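PDB 5XIL: putative prolyl-tRNA synthetase from Leishmania major, which probably catalyses the ATP-dependent attachment of L-proline to its cognate tRNA, yielding prolyl-tRNA(Pro), AMP and diphosphate. Local coordinates for residues A183-E187 and Q188-V192. Residues are numbered along the deposited sequence; the frame is centred on the assembly and turned at random.
Sequences ASVYE and QLLAV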
ATOM      1  N   ALA A 183      -7.389  -7.471  15.960  1.00  9.83           N
ATOM      2  CA  ALA A 183      -7.511  -6.924  17.292  1.00 11.62           C
ATOM      3  C   ALA A 183      -6.455  -5.828  17.474  1.00 11.26           C
ATOM      4  O   ALA A 183      -6.753  -4.784  18.091  1.00 10.42           O
ATOM      5  CB  ALA A 183      -7.355  -7.982  18.380  1.00 11.99           C
ATOM      6  N   SER A 184      -5.247  -6.114  17.043  1.00 11.56           N
ATOM      7  CA  SER A 184      -4.138  -5.169  17.177  1.00 12.30           C
ATOM      8  C   SER A 184      -4.343  -3.908  16.367  1.00 10.28           C
ATOM      9  O   SER A 184      -4.011  -2.825  16.813  1.00 11.27           O
ATOM     10  CB  SER A 184      -2.816  -5.771  16.807  1.00 13.82           C
ATOM     11  OG  SER A 184      -2.611  -6.911  17.586  1.00 21.95           O
ATOM     12  N   VAL A 185      -4.865  -4.027  15.173  1.00 10.42           N
ATOM     13  CA  VAL A 185      -5.356  -2.841  14.432  1.00 10.82           C
ATOM     14  C   VAL A 185      -6.209  -1.914  15.272  1.00  9.88           C
ATOM     15  O   VAL A 185      -5.878  -0.724  15.440  1.00 10.21           O
ATOM     16  CB  VAL A 185      -6.048  -3.177  13.088  1.00 10.75           C
ATOM     17  CG1 VAL A 185      -6.651  -1.934  12.444  1.00 10.25           C
ATOM     18  CG2 VAL A 185      -5.041  -3.806  12.149  1.00 12.06           C
ATOM     19  N   TYR A 186      -7.293  -2.440  15.824  1.00  9.70           N
ATOM     20  CA  TYR A 186      -8.203  -1.640  16.592  1.00  9.33           C
ATOM     21  C   TYR A 186      -7.534  -1.091  17.855  1.00  9.76           C
ATOM     22  O   TYR A 186      -7.574   0.113  18.094  1.00  9.62           O
ATOM     23  CB  TYR A 186      -9.414  -2.479  17.022  1.00  8.52           C
ATOM     24  CG  TYR A 186     -10.444  -2.539  15.909  1.00  8.76           C
ATOM     25  CD1 TYR A 186     -11.241  -1.428  15.655  1.00  9.89           C
ATOM     26  CD2 TYR A 186     -10.617  -3.641  15.098  1.00 10.21           C
ATOM     27  CE1 TYR A 186     -12.184  -1.407  14.666  1.00  9.49           C
ATOM     28  CE2 TYR A 186     -11.567  -3.663  14.074  1.00 10.07           C
ATOM     29  CZ  TYR A 186     -12.410  -2.565  13.903  1.00 10.46           C
ATOM     30  OH  TYR A 186     -13.339  -2.426  12.879  1.00 10.09           O
ATOM     31  N   GLU A 187      -6.851  -1.959  18.563  1.00  9.67           N
ATOM     32  CA  GLU A 187      -6.295  -1.574  19.869  1.00 12.15           C
ATOM     33  C   GLU A 187      -5.050  -0.643  19.775  1.00 13.44           C
ATOM     34  O   GLU A 187      -4.992   0.424  20.453  1.00 12.83           O
ATOM     35  CB  GLU A 187      -5.971  -2.811  20.717  1.00 13.46           C
ATOM     36  CG  GLU A 187      -7.152  -3.616  21.194  1.00 14.56           C
ATOM     37  CD  GLU A 187      -6.788  -4.980  21.780  1.00 16.26           C
ATOM     38  OE1 GLU A 187      -5.731  -5.490  21.489  1.00 18.42           O
ATOM     39  OE2 GLU A 187      -7.618  -5.611  22.474  1.00 18.13           O
ATOM     40  N   GLN A 188      -4.100  -1.068  18.953  1.00 12.22           N
ATOM     41  CA  GLN A 188      -2.776  -0.453  18.901  1.00 14.40           C
ATOM     42  C   GLN A 188      -2.766   0.710  17.964  1.00 14.47           C
ATOM     43  O   GLN A 188      -2.085   1.694  18.254  1.00 18.03           O
ATOM     44  CB  GLN A 188      -1.714  -1.456  18.523  1.00 15.09           C
ATOM     45  CG  GLN A 188      -1.630  -2.528  19.556  1.00 18.22           C
ATOM     46  CD  GLN A 188      -0.600  -3.549  19.218  1.00 24.04           C
ATOM     47  OE1 GLN A 188       0.365  -3.303  18.455  1.00 31.64           O
ATOM     48  NE2 GLN A 188      -0.793  -4.723  19.754  1.00 30.67           N
ATOM     49  N   LEU A 189      -3.518   0.663  16.854  1.00 12.73           N
ATOM     50  CA  LEU A 189      -3.589   1.834  15.975  1.00 12.43           C
ATOM     51  C   LEU A 189      -4.693   2.757  16.318  1.00 13.48           C
ATOM     52  O   LEU A 189      -4.519   3.970  16.305  1.00 10.75           O
ATOM     53  CB  LEU A 189      -3.674   1.491  14.498  1.00 13.94           C
ATOM     54  CG  LEU A 189      -2.440   1.107  13.759  1.00 15.98           C
ATOM     55  CD1 LEU A 189      -2.906   0.979  12.291  1.00 14.90           C
ATOM     56  CD2 LEU A 189      -1.379   2.183  13.795  1.00 16.35           C
ATOM     57  N   LEU A 190      -5.904   2.228  16.583  1.00 10.74           N
ATOM     58  CA  LEU A 190      -7.041   3.088  16.617  1.00 10.36           C
ATOM     59  C   LEU A 190      -7.560   3.397  18.037  1.00  9.34           C
ATOM     60  O   LEU A 190      -8.541   4.074  18.169  1.00  9.21           O
ATOM     61  CB  LEU A 190      -8.169   2.444  15.773  1.00 11.66           C
ATOM     62  CG  LEU A 190      -7.822   2.035  14.355  1.00 11.73           C
ATOM     63  CD1 LEU A 190      -9.060   1.437  13.665  1.00 13.04           C
ATOM     64  CD2 LEU A 190      -7.194   3.150  13.555  1.00 12.15           C
ATOM     65  N   ALA A 191      -6.926   2.786  19.038  1.00  9.51           N
ATOM     66  CA  ALA A 191      -7.231   2.937  20.461  1.00 10.10           C
ATOM     67  C   ALA A 191      -8.685   2.515  20.765  1.00 11.00           C
ATOM     68  O   ALA A 191      -9.377   3.071  21.629  1.00 10.42           O
ATOM     69  CB  ALA A 191      -6.913   4.360  20.949  1.00 10.15           C
ATOM     70  N   VAL A 192      -9.160   1.534  19.971  1.00 10.86           N
ATOM     71  CA  VAL A 192     -10.535   1.025  20.115  1.00 10.42           C
ATOM     72  C   VAL A 192     -10.469  -0.342  20.780  1.00 10.36           C
ATOM     73  O   VAL A 192      -9.798  -1.205  20.286  1.00  9.17           O
ATOM     74  CB  VAL A 192     -11.190   0.861  18.703  1.00 11.02           C
ATOM     75  CG1 VAL A 192     -12.516   0.097  18.827  1.00 11.92           C
ATOM     76  CG2 VAL A 192     -11.389   2.224  18.042  1.00 11.40           C
TER
HETATM   77  O   HOH W   1      -3.302  -5.674  20.644  1.00 22.73           O
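The carbonyl oxygen of V185 is gripped by two backbone donors, L189 N at 3.1 Å and L190 N at 3.2 Å, where helix 168-189 of the class II synthetase core widens into a pi-type turn and ends. L190 N lies in the plane of the V185 carbonyl, whereas L189 N stands above that same plane. One residue earlier the regular i to i+4 pattern still holds, with Q188 N bonded to S184 O at 2.8 Å. A191 then takes a left-handed conformation (phi 60°) and turns the chain back, so that V192 N reaches Y186 O at 2.8 Å in a nearly straight bond (169°), coming from above the carbonyl plane; L190 N adds a weak bond to the same oxygen.

This reversal brings V192 alongside Y186, the two side chains running in a common direction. With CG1 anti to its backbone N (chi1 170°), V192 sets that methyl 3.7 Å from Y186 CD1, obliquely to the ring. L190 CD1 approaches the same ring carbon, and helix 267-276 packs against both Y186 and L190, while the phenol OH is hydrogen-bonded to G227 O.

On the partly exposed flank E187 forms a salt bridge with R196 through OE2. Its OE1 accepts a hydrogen bond from a water at 2.6 Å, and that water in turn accepts from Q188 NE2 at 2.8 Å, bridging the two extended side chains.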